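COG0778: Nitroreductase (Streptococcus pneumoniae, PDB 2B67) binds flavin mononucleotide and, like other members of the nitroreductase family, probably uses it to pass electrons from NAD(P)H to acceptors such as nitro compounds. Local coordinates at residues P26-T31 against T147-G152; T31-A36 against W48-V53; N57-K62 against N165-I170; T85-R90 against S128-L133; K163-E166 against E171-F174. One frame throughout, in Å; residues are numbered along the deposited sequence. Where two conformers were deposited one is given.

Contact 1: residues P26-T31 against T147-G152; sequences PKDVRT and TDQGIG
Q149 turns its CG away from its own carbonyl carbon (chi1 -59°), and from there the chain runs extended. This carries the terminal amide across to D28 and T31 on the first turns of helix 26-36. D28 has a similar first torsion, which sets CG beside its backbone N. The CB of D28 faces the second segment. Q149 NE2 gives a bent hydrogen bond to the backbone D28 O, 3.0 Å long with an N-H...O angle of 139°. The donor is tilted out of the carbonyl plane. The amide oxygen fits less well: Q149 OE1 lies 3.0 Å from D28 OD1, and both are acceptors. The two flat groups stand almost perpendicular, their planes 89° apart. Q149 lies where helix 124-148 ends, in a Schellman motif. G150, with positive phi, is its C-prime residue. G150 N reaches T147 O at 2.8 Å, and I151 N bonds to L146 O. The chain then turns into strand 152-156. I151 follows G150 and puts CD1 3.9 Å from D28 CB. T31 CB packs 3.7 Å from Q149 NE2. T31 OG1 bonds back to K27 O at 3.0 Å, and T31 N meets the same oxygen from the opposite face of its plane. On another side of the helix, R30 makes a salt bridge to D198 of the second subunit.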
# COMPACT_ATOMS: atom_id res chain seq x y z
N PRO A 26 -1.80 16.71 17.91
CA PRO A 26 -1.94 15.26 18.12
C PRO A 26 -3.35 14.72 17.95
O PRO A 26 -3.48 13.55 17.61
CB PRO A 26 -1.43 15.03 19.55
CG PRO A 26 -1.34 16.42 20.17
CD PRO A 26 -1.12 17.37 19.04
N LYS A 27 -4.39 15.53 18.13
CA LYS A 27 -5.77 15.10 17.79
C LYS A 27 -5.92 14.78 16.29
O LYS A 27 -6.57 13.80 15.93
CB LYS A 27 -6.85 16.10 18.24
CG LYS A 27 -6.72 16.60 19.70
CD LYS A 27 -6.89 15.50 20.77
CE LYS A 27 -8.17 15.68 21.62
NZ LYS A 27 -7.93 16.35 22.94
N ASP A 28 -5.32 15.61 15.42
CA ASP A 28 -5.33 15.34 13.98
C ASP A 28 -4.53 14.10 13.59
O ASP A 28 -4.96 13.37 12.71
CB ASP A 28 -4.84 16.55 13.17
CG ASP A 28 -5.77 17.76 13.29
OD1 ASP A 28 -6.98 17.56 13.58
OD2 ASP A 28 -5.28 18.90 13.11
N VAL A 29 -3.37 13.88 14.21
CA VAL A 29 -2.57 12.70 13.93
C VAL A 29 -3.32 11.43 14.29
O VAL A 29 -3.42 10.52 13.47
CB VAL A 29 -1.18 12.73 14.59
CG1 VAL A 29 -0.44 11.42 14.33
CG2 VAL A 29 -0.39 13.88 14.00
N ARG A 30 -3.92 11.42 15.48
CA ARG A 30 -4.72 10.29 15.94
C ARG A 30 -5.92 10.04 15.04
O ARG A 30 -6.26 8.89 14.75
CB ARG A 30 -5.19 10.49 17.39
CG ARG A 30 -5.83 9.23 17.96
CD ARG A 30 -6.59 9.52 19.22
NE ARG A 30 -7.93 8.94 19.16
CZ ARG A 30 -8.34 7.94 19.92
NH1 ARG A 30 -7.50 7.43 20.80
NH2 ARG A 30 -9.57 7.45 19.83
N THR A 31 -6.56 11.10 14.58
CA THR A 31 -7.68 10.91 13.65
C THR A 31 -7.21 10.29 12.32
O THR A 31 -7.84 9.36 11.81
CB THR A 31 -8.39 12.24 13.36
OG1 THR A 31 -8.97 12.72 14.58
CG2 THR A 31 -9.46 12.05 12.30
N THR A 147 -3.52 14.39 4.16
CA THR A 147 -3.78 15.31 3.06
C THR A 147 -5.18 15.88 3.19
O THR A 147 -5.36 17.08 3.08
CB THR A 147 -3.63 14.64 1.68
OG1 THR A 147 -2.29 14.14 1.52
CG2 THR A 147 -3.96 15.63 0.54
N ASP A 148 -6.16 15.00 3.39
CA ASP A 148 -7.54 15.44 3.63
C ASP A 148 -7.71 16.46 4.77
O ASP A 148 -8.66 17.23 4.77
CB ASP A 148 -8.46 14.25 3.92
CG ASP A 148 -9.93 14.61 3.78
OD1 ASP A 148 -10.68 14.48 4.77
OD2 ASP A 148 -10.32 15.06 2.68
N GLN A 149 -6.83 16.42 5.76
CA GLN A 149 -6.88 17.38 6.82
C GLN A 149 -6.00 18.58 6.55
O GLN A 149 -5.84 19.41 7.42
CB GLN A 149 -6.43 16.78 8.13
CG GLN A 149 -7.21 15.59 8.60
CD GLN A 149 -6.91 15.31 10.07
OE1 GLN A 149 -6.73 16.26 10.84
NE2 GLN A 149 -6.86 14.04 10.46
N GLY A 150 -5.41 18.67 5.37
CA GLY A 150 -4.55 19.83 5.02
C GLY A 150 -3.12 19.69 5.52
O GLY A 150 -2.38 20.69 5.60
N ILE A 151 -2.72 18.46 5.86
CA ILE A 151 -1.38 18.19 6.43
C ILE A 151 -0.51 17.46 5.39
O ILE A 151 -0.94 16.46 4.78
CB ILE A 151 -1.47 17.43 7.78
CG1 ILE A 151 -2.35 18.23 8.78
CG2 ILE A 151 -0.05 17.17 8.41
CD1 ILE A 151 -2.78 17.45 10.03
N GLY A 152 0.70 17.99 5.18
CA GLY A 152 1.68 17.44 4.24
C GLY A 152 2.40 16.26 4.88
O GLY A 152 2.25 16.04 6.10

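Contact 2: residues T31-A36 against W48-V53; sequences TAIEIA and WKFVVV. With ACY (acetic acid), chain F.
I33 on helix 26-36 meets F50 and V52 on strand 48-53, and all three are buried. The first interaction is CH-pi. I33 CG2 sits over one face of the F50 ring, 4.0 Å from the ring centroid and 16° off the normal. It is shifted toward the rim, and its nearest ring atom is F50 CG at 3.8 Å. The other branch makes plain apolar contacts. I33 CD1 lies 3.8 Å from V52 CG2 and 3.9 Å from F50 CB. With chi1 at -66°, I33 CG1 lies beside the backbone N and CG2 beside the carbonyl carbon. This puts CG2 over the ring and lets CD1 reach V52. No hydrogen bond joins the segments. The polar contact is on the other side of the strand, where K49 NZ donates to O of a bound acetic acid molecule at 2.9 Å. That molecule probably came from the crystallisation liquor. K49 also makes a cation-pi contact with F174. I200 of the second subunit packs on both I33 and F50. Strand 48-53 is outermost in its own chain's antiparallel sheet, and F50, V51 and V52 pair in parallel with a strand of the other chain. This continuation of the sheet across the interface is characteristic of the intertwined nitroreductase dimer.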
# COMPACT_ATOMS: atom_id res chain seq x y z
N THR A 31 -6.56 11.10 14.58
CA THR A 31 -7.68 10.91 13.65
C THR A 31 -7.21 10.29 12.32
O THR A 31 -7.84 9.36 11.81
CB THR A 31 -8.39 12.24 13.36
OG1 THR A 31 -8.97 12.72 14.58
CG2 THR A 31 -9.46 12.05 12.30
N ALA A 32 -6.12 10.84 11.75
CA ALA A 32 -5.63 10.37 10.46
C ALA A 32 -5.29 8.87 10.55
O ALA A 32 -5.54 8.10 9.62
CB ALA A 32 -4.41 11.18 10.03
N ILE A 33 -4.75 8.47 11.70
CA ILE A 33 -4.35 7.09 11.90
C ILE A 33 -5.58 6.23 12.07
O ILE A 33 -5.63 5.11 11.55
CB ILE A 33 -3.31 6.93 13.05
CG1 ILE A 33 -1.98 7.60 12.67
CG2 ILE A 33 -3.10 5.44 13.40
CD1 ILE A 33 -0.96 7.62 13.82
N GLU A 34 -6.60 6.76 12.75
CA GLU A 34 -7.85 6.03 12.87
C GLU A 34 -8.57 5.85 11.53
O GLU A 34 -9.14 4.77 11.24
CB GLU A 34 -8.77 6.64 13.93
CG GLU A 34 -9.98 5.78 14.25
CD GLU A 34 -10.86 6.38 15.33
OE1 GLU A 34 -11.03 7.62 15.33
OE2 GLU A 34 -11.35 5.63 16.18
N ILE A 35 -8.54 6.87 10.67
CA ILE A 35 -9.07 6.67 9.30
C ILE A 35 -8.21 5.66 8.49
O ILE A 35 -8.75 4.79 7.81
CB ILE A 35 -9.23 8.02 8.51
CG1 ILE A 35 -10.32 8.90 9.15
CG2 ILE A 35 -9.61 7.78 7.05
CD1 ILE A 35 -10.31 10.34 8.61
N ALA A 36 -6.88 5.79 8.58
CA ALA A 36 -5.96 4.99 7.80
C ALA A 36 -6.14 3.48 8.06
O ALA A 36 -6.13 2.69 7.13
CB ALA A 36 -4.49 5.40 8.07
N TRP A 48 0.02 -3.97 11.90
CA TRP A 48 0.70 -2.67 11.87
C TRP A 48 0.75 -2.00 13.22
O TRP A 48 -0.12 -2.22 14.10
CB TRP A 48 0.05 -1.71 10.85
CG TRP A 48 -1.46 -1.69 10.78
CD1 TRP A 48 -2.35 -1.29 11.77
CD2 TRP A 48 -2.26 -2.02 9.64
NE1 TRP A 48 -3.65 -1.39 11.31
CE2 TRP A 48 -3.62 -1.84 10.01
CE3 TRP A 48 -1.97 -2.47 8.35
CZ2 TRP A 48 -4.67 -2.05 9.12
CZ3 TRP A 48 -3.01 -2.70 7.47
CH2 TRP A 48 -4.34 -2.50 7.86
N LYS A 49 1.77 -1.17 13.38
CA LYS A 49 1.97 -0.41 14.62
C LYS A 49 2.53 0.95 14.24
O LYS A 49 3.51 1.04 13.50
CB LYS A 49 2.93 -1.12 15.59
CG LYS A 49 3.13 -0.30 16.88
CD LYS A 49 4.39 -0.67 17.69
CE LYS A 49 4.16 -1.96 18.47
NZ LYS A 49 3.14 -1.80 19.55
N PHE A 50 1.85 1.99 14.70
CA PHE A 50 2.21 3.39 14.38
C PHE A 50 2.93 4.04 15.56
O PHE A 50 2.37 4.20 16.68
CB PHE A 50 0.95 4.19 14.02
CG PHE A 50 0.25 3.68 12.78
CD1 PHE A 50 -0.56 2.54 12.83
CD2 PHE A 50 0.44 4.34 11.55
CE1 PHE A 50 -1.18 2.06 11.67
CE2 PHE A 50 -0.19 3.90 10.41
CZ PHE A 50 -0.99 2.76 10.45
N VAL A 51 4.19 4.39 15.34
CA VAL A 51 4.95 5.03 16.40
C VAL A 51 5.03 6.53 16.09
O VAL A 51 5.75 6.94 15.17
CB VAL A 51 6.34 4.37 16.60
CG1 VAL A 51 7.07 5.06 17.73
CG2 VAL A 51 6.18 2.86 16.92
N VAL A 52 4.26 7.33 16.83
CA VAL A 52 4.22 8.77 16.64
C VAL A 52 5.37 9.46 17.38
O VAL A 52 5.39 9.54 18.62
CB VAL A 52 2.85 9.35 17.03
CG1 VAL A 52 2.81 10.84 16.85
CG2 VAL A 52 1.75 8.68 16.19
N VAL A 53 6.33 9.96 16.63
CA VAL A 53 7.54 10.50 17.23
C VAL A 53 7.46 12.01 17.33
O VAL A 53 7.42 12.71 16.30
CB VAL A 53 8.79 10.05 16.46
CG1 VAL A 53 10.08 10.57 17.13
CG2 VAL A 53 8.79 8.49 16.37
C ACY F . 1.75 -4.98 20.88
O ACY F . 2.68 -4.17 21.08
OXT ACY F . 0.84 -4.78 20.04
CH3 ACY F . 1.74 -6.25 21.67

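Contact 3: residues N57-K62 against N165-I170; sequences NAELAK and NEVLEI
This is a small, mainly apolar contact between two short helices, 57-61 and 161-168, its centre about 17 Å from the centre of the chain. V167 is at its centre, next to E59 and L60. Its CG1 is anti to the backbone N (chi1 173°) and points between these two residues. V167 CG1 lies 3.8 Å from E59 CB and 3.9 Å from the backbone L60 N. The carboxylate of E59 also comes near V167, but this residue has two conformers, so the position of its tip is doubtful. Deeper in, the leucines meet end to end, L60 CD1 at 4.3 Å from L168 CD1. L60 then continues onto T78 and L179 of the sheet, while L168 rests on A80. No hydrogen bond crosses between the segments. The last turn of helix 161-168 is tied by I170 N to N165 O at 3.0 Å and E169 N to E166 O at 3.3 Å. Just there, R204 of the second subunit donates to two backbone oxygens, L168 O and E169 O. The positive phi of E169 and the two bonds back into the last turn define a Schellman motif, here at the end of a helix that packs on the central sheet of an alpha-beta sandwich.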
# COMPACT_ATOMS: atom_id res chain seq x y z
N ASN A 57 12.78 12.76 17.80
CA ASN A 57 13.00 13.14 16.41
C ASN A 57 14.45 13.32 16.03
O ASN A 57 14.86 12.91 14.96
CB ASN A 57 12.23 14.39 16.04
CG ASN A 57 10.74 14.24 16.30
OD1 ASN A 57 9.95 14.12 15.37
ND2 ASN A 57 10.37 14.24 17.56
N ALA A 58 15.23 13.97 16.90
CA ALA A 58 16.63 14.26 16.58
C ALA A 58 17.46 12.97 16.51
O ALA A 58 18.31 12.84 15.64
CB ALA A 58 17.25 15.23 17.60
N GLU A 59 17.22 12.08 17.47
CA GLU A 59 17.80 10.73 17.53
C GLU A 59 17.45 9.96 16.25
O GLU A 59 18.33 9.47 15.54
CB GLU A 59 17.22 9.97 18.73
CG GLU A 59 18.16 9.74 19.93
CD GLU A 59 17.98 8.35 20.58
OE1 GLU A 59 18.91 7.50 20.47
OE2 GLU A 59 16.92 8.11 21.20
N LEU A 60 16.15 9.87 15.97
CA LEU A 60 15.66 9.14 14.79
C LEU A 60 16.31 9.65 13.51
O LEU A 60 16.71 8.86 12.66
CB LEU A 60 14.12 9.22 14.70
CG LEU A 60 13.48 8.53 13.49
CD1 LEU A 60 13.79 7.00 13.49
CD2 LEU A 60 11.97 8.80 13.45
N ALA A 61 16.42 10.98 13.39
CA ALA A 61 16.97 11.59 12.19
C ALA A 61 18.39 11.13 11.88
O ALA A 61 18.78 11.10 10.71
CB ALA A 61 16.94 13.11 12.32
N LYS A 62 19.17 10.79 12.91
CA LYS A 62 20.55 10.27 12.73
C LYS A 62 20.59 8.96 11.98
O LYS A 62 21.67 8.57 11.49
CB LYS A 62 21.25 10.08 14.08
CG LYS A 62 21.46 11.37 14.84
CD LYS A 62 22.14 11.06 16.16
CE LYS A 62 22.22 12.31 17.00
NZ LYS A 62 22.52 11.93 18.41
N ASN A 165 14.47 0.14 16.12
CA ASN A 165 13.81 -0.44 17.30
C ASN A 165 14.48 0.06 18.56
O ASN A 165 13.81 0.39 19.52
CB ASN A 165 13.87 -1.97 17.31
CG ASN A 165 12.85 -2.59 16.37
OD1 ASN A 165 11.77 -3.04 16.78
ND2 ASN A 165 13.21 -2.67 15.10
N GLU A 166 15.81 0.07 18.55
CA GLU A 166 16.62 0.51 19.67
C GLU A 166 16.38 2.00 19.98
O GLU A 166 15.98 2.34 21.09
CB GLU A 166 18.09 0.24 19.33
CG GLU A 166 19.13 0.73 20.30
CD GLU A 166 20.50 0.13 20.00
OE1 GLU A 166 21.11 -0.40 20.96
OE2 GLU A 166 20.95 0.16 18.81
N VAL A 167 16.55 2.86 18.98
CA VAL A 167 16.30 4.29 19.11
C VAL A 167 14.87 4.64 19.59
O VAL A 167 14.69 5.49 20.44
CB VAL A 167 16.64 5.01 17.78
CG1 VAL A 167 16.23 6.46 17.79
CG2 VAL A 167 18.14 4.89 17.49
N LEU A 168 13.86 3.96 19.05
CA LEU A 168 12.48 4.27 19.40
C LEU A 168 11.91 3.43 20.55
O LEU A 168 10.75 3.61 20.91
CB LEU A 168 11.57 4.16 18.16
CG LEU A 168 11.89 5.10 17.00
CD1 LEU A 168 10.82 5.09 15.92
CD2 LEU A 168 12.07 6.50 17.52
N GLU A 169 12.72 2.51 21.08
CA GLU A 169 12.33 1.64 22.19
C GLU A 169 11.08 0.82 21.87
O GLU A 169 10.08 0.86 22.59
CB GLU A 169 12.16 2.42 23.51
CG GLU A 169 13.39 3.26 23.85
CD GLU A 169 13.24 4.10 25.13
OE1 GLU A 169 12.09 4.26 25.66
OE2 GLU A 169 14.29 4.61 25.59
N ILE A 170 11.15 0.08 20.77
CA ILE A 170 10.04 -0.75 20.33
C ILE A 170 10.55 -2.20 20.24
O ILE A 170 11.64 -2.44 19.73
CB ILE A 170 9.56 -0.32 18.91
CG1 ILE A 170 9.11 1.15 18.89
CG2 ILE A 170 8.55 -1.34 18.39
CD1 ILE A 170 7.77 1.48 19.67

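Contact 4: residues T85-R90 against S128-L133; sequences TDLAKR and SDYLAL
T85 packs beside L131, and it does so with carbon atoms. T85 CG2 lies 3.9 Å from L131 CD1, and T85 CA is 3.8 Å from the same methyl. With chi1 at 66°, OG1 occupies the space between the backbone N and the carbonyl carbon, and its hydrogen bond goes to R173 O. D86 comes next as the N-cap of helix 87-98. K89 N donates to D86 OD1 over 3.2 Å, nearly straight at 173°, from above the carboxylate plane. L87 is the main apolar residue of this segment. Its CG is anti to the carbonyl carbon, and the two methyls reach helix 124-148. L87 CD2 lies 3.7 Å from L131 CD2 and 3.8 Å from Y130 CE2. L87 CD1 comes within 3.9 Å of Y130 CD2. Both methyls approach ring atoms CD2 and CE2 obliquely. The hydroxyl of Y130 is hydrogen-bonded to H43 ND1 and S45 OG, while L133, one turn further along the same helix, touches the flavin mononucleotide. This part of helix 124-148 lies between helix 87-98 and the second subunit, where A132 packs on A132 of that chain. F119 of helix 105-120 covers L87 and meets the Y130 ring edge-to-face, and R175 and E177 of strand 174-183 lie against L131.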
# COMPACT_ATOMS: atom_id res chain seq x y z
N THR A 85 6.09 -8.96 12.91
CA THR A 85 6.71 -10.11 12.32
C THR A 85 6.22 -11.43 12.91
O THR A 85 6.50 -12.48 12.34
CB THR A 85 8.25 -10.08 12.43
OG1 THR A 85 8.60 -10.19 13.82
CG2 THR A 85 8.81 -8.74 11.82
N ASP A 86 5.50 -11.38 14.04
CA ASP A 86 4.89 -12.57 14.63
C ASP A 86 3.42 -12.62 14.22
O ASP A 86 2.51 -12.15 14.94
CB ASP A 86 5.03 -12.58 16.17
CG ASP A 86 4.86 -14.02 16.78
OD1 ASP A 86 4.18 -14.86 16.15
OD2 ASP A 86 5.42 -14.31 17.87
N LEU A 87 3.21 -13.19 13.05
CA LEU A 87 1.90 -13.17 12.44
C LEU A 87 0.91 -14.06 13.20
O LEU A 87 -0.29 -13.75 13.24
CB LEU A 87 2.04 -13.58 10.98
CG LEU A 87 2.56 -12.54 9.96
CD1 LEU A 87 2.63 -13.20 8.59
CD2 LEU A 87 1.63 -11.30 9.90
N ALA A 88 1.40 -15.14 13.82
CA ALA A 88 0.57 -15.97 14.73
C ALA A 88 0.11 -15.13 15.92
O ALA A 88 -1.07 -15.10 16.24
CB ALA A 88 1.36 -17.22 15.22
N LYS A 89 1.02 -14.47 16.59
CA LYS A 89 0.63 -13.55 17.66
C LYS A 89 -0.31 -12.41 17.22
O LYS A 89 -1.15 -12.00 17.99
CB LYS A 89 1.85 -12.96 18.34
CG LYS A 89 2.53 -13.97 19.30
CD LYS A 89 3.51 -13.24 20.19
CE LYS A 89 4.52 -14.21 20.82
NZ LYS A 89 3.97 -14.76 22.07
N ARG A 90 -0.15 -11.93 15.98
CA ARG A 90 -1.01 -10.87 15.42
C ARG A 90 -2.44 -11.38 15.26
O ARG A 90 -3.39 -10.68 15.65
CB ARG A 90 -0.43 -10.31 14.11
CG ARG A 90 -1.35 -9.37 13.28
CD ARG A 90 -1.83 -8.10 14.03
NE ARG A 90 -0.80 -7.47 14.85
CZ ARG A 90 -0.77 -6.19 15.28
NH1 ARG A 90 -1.69 -5.28 14.92
NH2 ARG A 90 0.24 -5.83 16.07
N SER A 128 7.83 -11.86 4.60
CA SER A 128 8.43 -10.55 4.41
C SER A 128 7.63 -9.68 3.39
O SER A 128 7.46 -8.47 3.59
CB SER A 128 9.90 -10.67 3.96
OG SER A 128 10.52 -9.39 3.98
N ASP A 129 7.20 -10.31 2.29
CA ASP A 129 6.33 -9.70 1.26
C ASP A 129 4.96 -9.32 1.79
O ASP A 129 4.41 -8.26 1.43
CB ASP A 129 6.15 -10.62 0.04
CG ASP A 129 7.43 -10.75 -0.83
OD1 ASP A 129 8.45 -10.09 -0.54
OD2 ASP A 129 7.43 -11.53 -1.81
N TYR A 130 4.42 -10.19 2.63
CA TYR A 130 3.08 -10.00 3.24
C TYR A 130 3.09 -8.73 4.11
O TYR A 130 2.24 -7.86 3.98
CB TYR A 130 2.75 -11.25 4.05
CG TYR A 130 1.41 -11.33 4.71
CD1 TYR A 130 0.38 -12.09 4.14
CD2 TYR A 130 1.18 -10.71 5.94
CE1 TYR A 130 -0.88 -12.22 4.80
CE2 TYR A 130 -0.07 -10.80 6.59
CZ TYR A 130 -1.08 -11.58 6.04
OH TYR A 130 -2.32 -11.66 6.72
N LEU A 131 4.10 -8.62 4.95
CA LEU A 131 4.21 -7.46 5.83
C LEU A 131 4.43 -6.18 5.01
O LEU A 131 3.83 -5.14 5.27
CB LEU A 131 5.34 -7.69 6.82
CG LEU A 131 5.19 -8.84 7.85
CD1 LEU A 131 6.44 -8.87 8.74
CD2 LEU A 131 3.96 -8.73 8.73
N ALA A 132 5.30 -6.27 4.00
CA ALA A 132 5.62 -5.10 3.19
C ALA A 132 4.37 -4.62 2.42
O ALA A 132 4.10 -3.41 2.33
CB ALA A 132 6.80 -5.39 2.24
N LEU A 133 3.62 -5.57 1.88
CA LEU A 133 2.43 -5.23 1.14
C LEU A 133 1.40 -4.55 2.03
O LEU A 133 0.87 -3.49 1.67
CB LEU A 133 1.82 -6.44 0.41
CG LEU A 133 0.73 -5.90 -0.55
CD1 LEU A 133 0.90 -6.44 -1.96
CD2 LEU A 133 -0.62 -6.19 0.04

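Contact 5: residues K163-E166 against E171-F174; sequences KVNE and EDRF
N165 reaches from helix 161-168 into the turn E171-F174, and D172 is the first residue it meets. N165 CB lies 3.5 Å from D172 OD1. The next atom, N165 CG, is 3.7 Å from that same D172 OD1 and 3.4 Å from the backbone F174 O. With chi1 at -77°, CG is anti to the carbonyl carbon, which points the amide at the turn. The amide plane and the D172 carboxylate are steeply inclined, 73° apart. At the tip, the atom modelled as OD1 is 2.7 Å from F174 O and 2.9 Å from E171 O. The amide is probably turned over in the model, so the kind of interaction is not assigned. The tip faces the backbone oxygens of E171 and F174, with I170 O also close. The loop it enters is a beta turn: F174 N donates to E171 O over 2.9 Å, and the chain passes directly into strand 174-183. This joins helix 161-168 to the start of a central strand of the sheet. The same E171 O lies at the edge of the F174 ring and in its plane. F174 CZ stands 3.8 Å above the guanidinium plane of R173, toward its rim. R173 NH1 forms a salt bridge with D84. N165 also packs on F82 and P176.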
# COMPACT_ATOMS: atom_id res chain seq x y z
N LYS A 163 18.61 0.05 13.35
CA LYS A 163 18.75 0.74 14.65
C LYS A 163 17.45 1.33 15.17
O LYS A 163 17.41 1.89 16.29
CB LYS A 163 19.83 1.85 14.59
CG LYS A 163 21.26 1.32 14.38
CD LYS A 163 22.28 2.46 14.28
CE LYS A 163 23.72 1.91 14.18
NZ LYS A 163 24.69 3.01 13.83
N VAL A 164 16.40 1.25 14.36
CA VAL A 164 15.16 1.97 14.66
C VAL A 164 14.49 1.46 15.93
O VAL A 164 14.00 2.27 16.73
CB VAL A 164 14.12 1.99 13.47
CG1 VAL A 164 12.86 2.72 13.93
CG2 VAL A 164 14.65 2.74 12.24
N ASN A 165 14.47 0.14 16.12
CA ASN A 165 13.81 -0.44 17.30
C ASN A 165 14.48 0.06 18.56
O ASN A 165 13.81 0.39 19.52
CB ASN A 165 13.87 -1.97 17.31
CG ASN A 165 12.85 -2.59 16.37
OD1 ASN A 165 11.77 -3.04 16.78
ND2 ASN A 165 13.21 -2.67 15.10
N GLU A 166 15.81 0.07 18.55
CA GLU A 166 16.62 0.51 19.67
C GLU A 166 16.38 2.00 19.98
O GLU A 166 15.98 2.34 21.09
CB GLU A 166 18.09 0.24 19.33
CG GLU A 166 19.13 0.73 20.30
CD GLU A 166 20.50 0.13 20.00
OE1 GLU A 166 21.11 -0.40 20.96
OE2 GLU A 166 20.95 0.16 18.81
N GLU A 171 9.76 -3.15 20.74
CA GLU A 171 10.08 -4.58 20.67
C GLU A 171 10.49 -5.09 19.28
O GLU A 171 9.86 -4.73 18.26
CB GLU A 171 8.90 -5.43 21.20
CG GLU A 171 8.64 -5.27 22.70
CD GLU A 171 9.82 -5.71 23.59
OE1 GLU A 171 10.60 -6.62 23.19
OE2 GLU A 171 9.95 -5.15 24.70
N ASP A 172 11.53 -5.93 19.25
CA ASP A 172 12.11 -6.44 18.02
C ASP A 172 11.14 -7.30 17.19
O ASP A 172 11.37 -7.54 15.98
CB ASP A 172 13.36 -7.27 18.32
CG ASP A 172 14.56 -6.41 18.71
OD1 ASP A 172 14.61 -5.20 18.37
OD2 ASP A 172 15.47 -6.95 19.37
N ARG A 173 10.08 -7.77 17.85
CA ARG A 173 8.97 -8.44 17.17
C ARG A 173 8.44 -7.52 16.02
O ARG A 173 8.01 -8.00 15.02
CB ARG A 173 7.86 -8.79 18.19
CG ARG A 173 6.53 -9.23 17.58
CD ARG A 173 5.51 -9.54 18.69
NE ARG A 173 4.13 -9.46 18.20
CZ ARG A 173 3.05 -9.42 18.98
NH1 ARG A 173 1.84 -9.30 18.43
NH2 ARG A 173 3.15 -9.49 20.30
N PHE A 174 8.50 -6.20 16.21
CA PHE A 174 8.06 -5.22 15.22
C PHE A 174 9.22 -4.72 14.36
O PHE A 174 10.24 -4.25 14.90
CB PHE A 174 7.34 -4.07 15.94
CG PHE A 174 6.09 -4.52 16.59
CD1 PHE A 174 6.10 -4.96 17.92
CD2 PHE A 174 4.90 -4.61 15.84
CE1 PHE A 174 4.89 -5.48 18.52
CE2 PHE A 174 3.71 -5.10 16.42
CZ PHE A 174 3.70 -5.55 17.76

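Contacts 1 and 2 share helix 26-36 and T31, with centres 10 Å apart. Strand 48-53 connects contacts 2 and 3: F50 and V52 face helix 26-36, while V51 CG2 packs 3.5 Å from I170 CD1. Contacts 3 and 5 share helix 161-168 through N165 and E166. Contact 5 meets contact 4 where T85 OG1 lies 2.6 Å from R173 O. Contact 4 returns to helix 124-148, whose end is in contact 1, about 27 Å away between centres. It lies nearest the flavin: L133 belongs to the pocket, and the side chain of Y130 is about 6 Å from the flavin. The side chains of L60 and F50 are about 13 and 14 Å from a bound flavin.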